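Local coordinates for flagellar basal body protein (Helicobacter pylori, PDB 5NPY) that probably serves as a structural subunit of the flagellar hook, the curved tubular joint that couples the basal body rod to the flagellar filament, at residues P187-V193 and V361-A367; Y356-E360 and D463-L467; D369-Q374 and Y403-K408. One frame throughout, in Å; residues are numbered along the deposited sequence.

How the interactions relate
Going from the N terminus, the chain runs through P187-V193 into strand 192-198, and interaction 1 closes a long loop when the end of strand 346-364 returns to it. Just upstream on that strand, Y356-E360 opens interaction 2, which closes about a hundred residues later at D463-L467, so interactions 1 and 2 cross. Interaction 3 follows interaction 1 in series and is nested inside the loop of interaction 2. Its strand 370-381 pairs with 346-364: the backbone carbonyls of V361 and I363 probably accept from L373 and Y371. Interactions 1 and 2 thus tie the sheet of 346-364 to that of 192-198 and 465-471, while interaction 3 widens the first sheet.

Interaction 1: residues P187-V193 and V361-A367; sequences PVLSTKV and VDIYDKA
S190 grips both backbone polar atoms of Y364. Its N donates to Y364 O at 2.9 Å, and S190 OG accepts from Y364 N at 2.8 Å. The hydroxyl can do this because chi1 (-47°) swings OG back beside the serine's own N, so that backbone and side chain face the same residue. Q471 holds OG as well and reaches D362 O with its amide nitrogen, so this buried hydroxyl has two partners. The bonds sit at a join between two facing sheets: P187-S190 leads into strand 192-198 of one, and V361-Y364 ends a long strand of the other. L189 CA adds a CA-H...O contact to the same Y364 carbonyl, and L189 CD1 comes to 3.6 Å from D365 CA. L189 CD2 rests on the aliphatic part of K366, 3.9 Å from K366 CG, while the D365 carboxylate turns the other way to a salt bridge with K440. Between the sheets V193 CG1 meets V361 CG1 tip to tip at 4.1 Å, and V193 CG2 lies 4.0 Å from I363 CG2. At the other end the P187 ring rests on the backbone, P187 CG 3.6 Å from A367 O.

Interaction 2: residues Y356-E360 and D463-L467; sequences YYSTE and DSKLL
Y357 and S464 meet where two beta sheets pack face to face, one carrying strand 346-364 and the other ending, within this chain, at strand 465-471. The short strand segments 356-360 and 465-467 run in roughly the same direction, 36° apart, and come within 7.8 Å axis to axis; they belong to different sheets and are joined by side chains and water. The Y357 side chain reaches from one sheet to the other. Its chi1 of -164° carries CG away from the backbone N and lays the ring against the other segment, where S464 CB sits squarely over one face, 3.5 Å from the Y357 ring centroid and 14° off the normal, a CH-pi contact. Further out, Y357 OH touches K465 CA at 3.3 Å, and L466 N lies near the plane of the ring at its edge. Past the tyrosine the contact is thinner: L466 CD1 approaches T359 CB at 4.4 Å and L466 CD2 approaches E360 O at 4.1 Å, while the T359 hydroxyl bonds to Y377. Two waters span the interface. One donates to Y356 O and accepts from S464 OG at 2.7 Å; that hydroxyl is also hydrogen-bonded to N200 N. The other accepts from L466 N at 2.9 Å and is weakly linked to Y357 OH. Backbone bonds of K465 to N198 and of L467 to S196 hold the strand in its own sheet, which leaves L466 N turned to the water instead. The chemistry is mixed: the Y357 face on S464 CB, with L466 beside T359, makes the apolar part, and two bound waters at the interface bond Y356 O and L466 N.

Interaction 3: residues D369-Q374 and Y403-K408; sequences DKYLLQ and YIVDPK
D369 and K408 start the contact with a long salt bridge, D369 OD1 to K408 NZ 3.6 Å; the K408 chain, bent at chi2, chi3 and chi4, brings NZ toward 369-374. K370 follows with its carbonyl against the proline ring, K370 O to P407 CG 3.2 Å. Y371 packs its CB on I404 CG2 and slants its ring past D406, while its hydroxyl goes to K440 and F439 meets the ring edge-to-face. D406 OD1 accepts from K408 N at 3.0 Å, from above the carboxylate plane, an Asx turn at the strand end. L372 and V405 form a hydrogen-bonded antiparallel pair, with V405 N to L372 O at 2.9 Å and L372 N returning the bond to V405 O; L372 CD1 also touches P407 CB at 3.8 Å. L373 faces I404 in the non-hydrogen-bonded register, and its CD1 lies near I404 CG1 on the side of the sheet where L437 and F439 cover them. Q374 and Y403 form the next hydrogen-bonded pair, with two backbone bonds. The extended Q374 chain runs across V405, Q374 CD to V405 CG1 3.4 Å, with the amide plane 57° from the Y403 ring. Y403 CG stands between the backbone N and the carbonyl carbon (chi1 49°); its ring has Q374 O over one face and sends OH to E376. Strands 346-364, 370-381, 396-406 and 411-423 pair in chain order, each antiparallel to the next: an antiparallel meander, whose far end contributes T380, N381 and T397 to the Tris-binding pocket.

Interaction 1: residues P187-V193 and V361-A367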
# COMPACT_ATOMS: atom_id res chain seq x y z
N PRO A 187 16.06 9.06 -7.28
CA PRO A 187 15.04 8.71 -6.29
C PRO A 187 13.84 9.64 -6.42
O PRO A 187 13.89 10.69 -7.08
CB PRO A 187 15.77 8.90 -4.95
CG PRO A 187 16.88 9.85 -5.25
CD PRO A 187 17.31 9.53 -6.65
N VAL A 188 12.74 9.20 -5.82
CA VAL A 188 11.47 9.92 -5.85
C VAL A 188 10.96 10.09 -4.42
O VAL A 188 10.98 9.14 -3.63
CB VAL A 188 10.41 9.19 -6.71
CG1 VAL A 188 9.12 10.03 -6.82
CG2 VAL A 188 10.95 8.89 -8.09
N LEU A 189 10.50 11.29 -4.10
CA LEU A 189 9.90 11.53 -2.79
C LEU A 189 8.53 10.85 -2.71
O LEU A 189 7.71 10.97 -3.63
CB LEU A 189 9.78 13.03 -2.53
CG LEU A 189 8.96 13.45 -1.32
CD1 LEU A 189 9.54 12.85 -0.05
CD2 LEU A 189 8.89 14.98 -1.22
N SER A 190 8.29 10.16 -1.60
CA SER A 190 7.01 9.51 -1.34
C SER A 190 6.01 10.59 -0.94
O SER A 190 6.15 11.18 0.13
CB SER A 190 7.14 8.45 -0.23
OG SER A 190 8.28 7.59 -0.41
N THR A 191 5.02 10.86 -1.79
CA THR A 191 3.94 11.77 -1.43
C THR A 191 2.59 11.10 -1.34
O THR A 191 1.59 11.78 -1.10
CB THR A 191 3.86 12.92 -2.44
OG1 THR A 191 3.48 12.40 -3.72
CG2 THR A 191 5.21 13.64 -2.53
N LYS A 192 2.52 9.78 -1.50
CA LYS A 192 1.23 9.11 -1.63
C LYS A 192 1.41 7.65 -1.25
O LYS A 192 2.13 6.93 -1.94
CB LYS A 192 0.71 9.25 -3.07
CG LYS A 192 -0.71 8.75 -3.29
CD LYS A 192 -1.16 8.94 -4.75
CE LYS A 192 -0.70 7.80 -5.66
NZ LYS A 192 -1.03 8.09 -7.08
N VAL A 193 0.76 7.21 -0.19
CA VAL A 193 0.87 5.82 0.28
C VAL A 193 -0.52 5.26 0.51
O VAL A 193 -1.32 5.84 1.26
CB VAL A 193 1.72 5.73 1.55
CG1 VAL A 193 1.78 4.29 2.07
CG2 VAL A 193 3.12 6.31 1.30
N VAL A 361 5.68 0.63 6.32
CA VAL A 361 5.93 0.80 4.89
C VAL A 361 7.25 1.57 4.73
O VAL A 361 7.51 2.54 5.45
CB VAL A 361 4.77 1.57 4.21
CG1 VAL A 361 5.05 1.84 2.75
CG2 VAL A 361 3.44 0.81 4.39
N ASP A 362 8.07 1.13 3.78
CA ASP A 362 9.28 1.87 3.44
C ASP A 362 8.91 3.10 2.62
O ASP A 362 8.25 2.99 1.59
CB ASP A 362 10.26 1.00 2.65
CG ASP A 362 10.78 -0.20 3.44
OD1 ASP A 362 11.13 -1.22 2.81
OD2 ASP A 362 10.85 -0.12 4.68
N ILE A 363 9.35 4.27 3.08
CA ILE A 363 9.14 5.49 2.30
C ILE A 363 10.47 6.22 2.19
O ILE A 363 11.43 5.93 2.92
CB ILE A 363 8.06 6.40 2.90
CG1 ILE A 363 8.51 6.96 4.25
CG2 ILE A 363 6.72 5.63 3.01
CD1 ILE A 363 7.62 8.08 4.80
N TYR A 364 10.52 7.16 1.24
CA TYR A 364 11.77 7.76 0.80
C TYR A 364 11.63 9.26 0.66
O TYR A 364 10.62 9.74 0.14
CB TYR A 364 12.22 7.16 -0.54
CG TYR A 364 12.23 5.65 -0.49
CD1 TYR A 364 11.15 4.91 -0.97
CD2 TYR A 364 13.30 4.97 0.07
CE1 TYR A 364 11.15 3.52 -0.90
CE2 TYR A 364 13.31 3.58 0.15
CZ TYR A 364 12.23 2.86 -0.33
OH TYR A 364 12.24 1.48 -0.26
N ASP A 365 12.65 10.00 1.12
CA ASP A 365 12.68 11.45 0.97
C ASP A 365 13.19 11.82 -0.43
O ASP A 365 13.40 10.95 -1.28
CB ASP A 365 13.51 12.09 2.10
CG ASP A 365 14.99 11.70 2.06
OD1 ASP A 365 15.51 11.19 1.05
OD2 ASP A 365 15.65 11.91 3.09
N LYS A 366 13.39 13.12 -0.68
CA LYS A 366 13.87 13.54 -2.00
C LYS A 366 15.25 12.96 -2.31
O LYS A 366 15.60 12.79 -3.49
CB LYS A 366 13.91 15.06 -2.09
CG LYS A 366 12.57 15.72 -2.19
CD LYS A 366 12.69 17.23 -2.14
CE LYS A 366 11.33 17.89 -2.01
NZ LYS A 366 11.44 19.37 -2.15
N ALA A 367 16.05 12.67 -1.28
CA ALA A 367 17.38 12.12 -1.46
C ALA A 367 17.37 10.61 -1.65
O ALA A 367 18.40 10.04 -2.02
CB ALA A 367 18.27 12.47 -0.28

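Interaction 2: residues Y356-E360 and D463-L467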
# COMPACT_ATOMS: atom_id res chain seq x y z
N TYR A 356 -5.04 -5.72 18.66
CA TYR A 356 -3.92 -4.88 18.28
C TYR A 356 -3.39 -5.32 16.92
O TYR A 356 -3.57 -6.47 16.52
CB TYR A 356 -2.80 -4.94 19.33
CG TYR A 356 -1.57 -4.12 18.99
CD1 TYR A 356 -0.41 -4.71 18.49
CD2 TYR A 356 -1.56 -2.74 19.17
CE1 TYR A 356 0.72 -3.94 18.19
CE2 TYR A 356 -0.46 -1.97 18.86
CZ TYR A 356 0.67 -2.56 18.38
OH TYR A 356 1.76 -1.76 18.11
N TYR A 357 -2.76 -4.39 16.21
CA TYR A 357 -1.92 -4.73 15.06
C TYR A 357 -1.01 -3.55 14.75
O TYR A 357 -1.18 -2.46 15.29
CB TYR A 357 -2.76 -5.13 13.83
CG TYR A 357 -1.95 -5.86 12.77
CD1 TYR A 357 -1.16 -6.96 13.12
CD2 TYR A 357 -1.94 -5.44 11.44
CE1 TYR A 357 -0.40 -7.64 12.17
CE2 TYR A 357 -1.18 -6.11 10.47
CZ TYR A 357 -0.42 -7.22 10.85
OH TYR A 357 0.34 -7.91 9.95
N SER A 358 -0.02 -3.80 13.90
CA SER A 358 0.92 -2.77 13.48
C SER A 358 1.42 -3.08 12.08
O SER A 358 1.59 -4.25 11.72
CB SER A 358 2.11 -2.64 14.44
OG SER A 358 2.79 -3.86 14.52
N THR A 359 1.60 -2.04 11.27
CA THR A 359 2.10 -2.18 9.91
C THR A 359 3.22 -1.17 9.72
O THR A 359 3.42 -0.28 10.55
CB THR A 359 1.01 -1.95 8.86
OG1 THR A 359 0.60 -0.57 8.89
CG2 THR A 359 -0.20 -2.89 9.14
N GLU A 360 3.96 -1.31 8.63
CA GLU A 360 5.14 -0.49 8.40
C GLU A 360 5.47 -0.54 6.91
O GLU A 360 5.48 -1.62 6.33
CB GLU A 360 6.31 -0.98 9.26
CG GLU A 360 7.60 -0.18 9.16
CD GLU A 360 8.77 -0.87 9.90
OE1 GLU A 360 8.89 -0.70 11.14
OE2 GLU A 360 9.56 -1.58 9.24
N ASP A 463 -5.25 -14.19 8.94
CA ASP A 463 -4.54 -13.47 10.00
C ASP A 463 -4.53 -11.97 9.73
O ASP A 463 -4.71 -11.50 8.59
CB ASP A 463 -3.08 -13.93 10.16
CG ASP A 463 -2.95 -15.37 10.61
OD1 ASP A 463 -1.81 -15.81 10.88
OD2 ASP A 463 -3.98 -16.08 10.68
N SER A 464 -4.30 -11.19 10.78
CA SER A 464 -3.89 -9.80 10.55
C SER A 464 -2.65 -9.79 9.67
O SER A 464 -1.71 -10.56 9.89
CB SER A 464 -3.64 -9.07 11.86
OG SER A 464 -4.82 -9.02 12.63
N LYS A 465 -2.66 -8.95 8.63
CA LYS A 465 -1.65 -9.08 7.59
C LYS A 465 -1.63 -7.81 6.76
O LYS A 465 -2.68 -7.28 6.41
CB LYS A 465 -1.96 -10.27 6.66
CG LYS A 465 -0.87 -10.65 5.69
CD LYS A 465 -1.31 -11.83 4.77
CE LYS A 465 -2.06 -12.95 5.52
NZ LYS A 465 -1.14 -13.87 6.31
N LEU A 466 -0.42 -7.38 6.38
CA LEU A 466 -0.28 -6.35 5.35
C LEU A 466 -0.25 -7.00 3.97
O LEU A 466 0.66 -7.76 3.64
CB LEU A 466 0.96 -5.51 5.60
CG LEU A 466 1.14 -4.46 4.49
CD1 LEU A 466 0.15 -3.28 4.72
CD2 LEU A 466 2.56 -3.95 4.53
N LEU A 467 -1.27 -6.69 3.17
CA LEU A 467 -1.43 -7.28 1.85
C LEU A 467 -0.53 -6.62 0.81
O LEU A 467 0.19 -7.31 0.08
CB LEU A 467 -2.89 -7.14 1.40
CG LEU A 467 -3.86 -7.55 2.48
CD1 LEU A 467 -5.25 -7.51 1.89
CD2 LEU A 467 -3.52 -9.01 2.93
O HOH W 1 -4.42 -8.55 15.21
O HOH W 2 2.05 -8.84 7.05

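Interaction 3: residues D369-Q374 and Y403-K408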
# COMPACT_ATOMS: atom_id res chain seq x y z
N ASP A 369 16.56 8.47 0.85
CA ASP A 369 16.78 7.86 2.15
C ASP A 369 15.50 7.25 2.68
O ASP A 369 14.42 7.83 2.57
CB ASP A 369 17.32 8.88 3.16
CG ASP A 369 18.80 9.15 2.99
OD1 ASP A 369 19.62 8.36 3.51
OD2 ASP A 369 19.14 10.16 2.34
N LYS A 370 15.64 6.09 3.31
CA LYS A 370 14.49 5.35 3.78
C LYS A 370 14.04 5.87 5.14
O LYS A 370 14.85 6.09 6.05
CB LYS A 370 14.82 3.86 3.86
CG LYS A 370 13.60 2.97 4.12
CD LYS A 370 14.03 1.50 4.31
CE LYS A 370 14.79 1.31 5.63
NZ LYS A 370 15.53 0.00 5.70
N TYR A 371 12.73 6.10 5.25
CA TYR A 371 12.02 6.32 6.49
C TYR A 371 10.91 5.27 6.60
O TYR A 371 10.59 4.58 5.62
CB TYR A 371 11.45 7.74 6.55
CG TYR A 371 12.50 8.80 6.74
CD1 TYR A 371 12.70 9.38 7.99
CD2 TYR A 371 13.29 9.24 5.68
CE1 TYR A 371 13.66 10.36 8.18
CE2 TYR A 371 14.26 10.22 5.86
CZ TYR A 371 14.43 10.78 7.12
OH TYR A 371 15.38 11.76 7.33
N LEU A 372 10.34 5.13 7.79
CA LEU A 372 9.43 4.02 8.07
C LEU A 372 8.05 4.57 8.46
O LEU A 372 7.89 5.15 9.54
CB LEU A 372 10.01 3.13 9.17
CG LEU A 372 11.33 2.40 8.87
CD1 LEU A 372 11.81 1.70 10.15
CD2 LEU A 372 11.23 1.37 7.71
N LEU A 373 7.06 4.37 7.60
CA LEU A 373 5.70 4.84 7.87
C LEU A 373 5.00 3.77 8.72
O LEU A 373 4.63 2.70 8.22
CB LEU A 373 4.97 5.15 6.56
CG LEU A 373 3.48 5.57 6.63
CD1 LEU A 373 3.22 6.44 7.81
CD2 LEU A 373 3.00 6.30 5.40
N GLN A 374 4.86 4.04 10.02
CA GLN A 374 4.34 3.05 10.94
C GLN A 374 2.91 3.37 11.34
O GLN A 374 2.48 4.53 11.35
CB GLN A 374 5.22 2.93 12.18
CG GLN A 374 6.61 2.40 11.83
CD GLN A 374 7.46 2.02 13.03
OE1 GLN A 374 7.04 2.15 14.17
NE2 GLN A 374 8.66 1.54 12.75
N TYR A 403 2.55 7.49 12.20
CA TYR A 403 3.69 8.39 12.31
C TYR A 403 4.83 7.82 11.49
O TYR A 403 4.76 6.68 11.00
CB TYR A 403 4.11 8.59 13.78
CG TYR A 403 4.26 7.27 14.51
CD1 TYR A 403 5.49 6.60 14.54
CD2 TYR A 403 3.17 6.66 15.13
CE1 TYR A 403 5.62 5.38 15.19
CE2 TYR A 403 3.30 5.42 15.77
CZ TYR A 403 4.54 4.79 15.80
OH TYR A 403 4.72 3.59 16.42
N ILE A 404 5.90 8.61 11.35
CA ILE A 404 7.06 8.28 10.54
C ILE A 404 8.29 8.23 11.43
O ILE A 404 8.58 9.19 12.16
CB ILE A 404 7.27 9.31 9.41
CG1 ILE A 404 6.08 9.30 8.46
CG2 ILE A 404 8.56 9.01 8.66
CD1 ILE A 404 6.17 10.35 7.39
N VAL A 405 9.03 7.13 11.39
CA VAL A 405 10.21 6.98 12.23
C VAL A 405 11.45 6.96 11.36
O VAL A 405 11.44 6.41 10.25
CB VAL A 405 10.14 5.74 13.16
CG1 VAL A 405 8.75 5.16 13.20
CG2 VAL A 405 11.19 4.68 12.78
N ASP A 406 12.50 7.60 11.84
CA ASP A 406 13.81 7.48 11.23
C ASP A 406 14.39 6.13 11.61
O ASP A 406 14.62 5.88 12.80
CB ASP A 406 14.71 8.62 11.70
CG ASP A 406 16.11 8.56 11.10
OD1 ASP A 406 16.33 7.82 10.12
OD2 ASP A 406 16.99 9.28 11.60
N PRO A 407 14.62 5.22 10.65
CA PRO A 407 15.23 3.93 11.01
C PRO A 407 16.62 4.08 11.58
O PRO A 407 17.09 3.18 12.27
CB PRO A 407 15.25 3.17 9.68
CG PRO A 407 15.34 4.24 8.64
CD PRO A 407 14.55 5.42 9.19
N LYS A 408 17.28 5.22 11.33
CA LYS A 408 18.67 5.40 11.73
C LYS A 408 18.81 5.68 13.22
O LYS A 408 19.86 5.35 13.80
CB LYS A 408 19.31 6.52 10.90
CG LYS A 408 19.82 6.05 9.51
CD LYS A 408 19.75 7.15 8.45
CE LYS A 408 18.37 7.18 7.81
NZ LYS A 408 18.39 6.67 6.42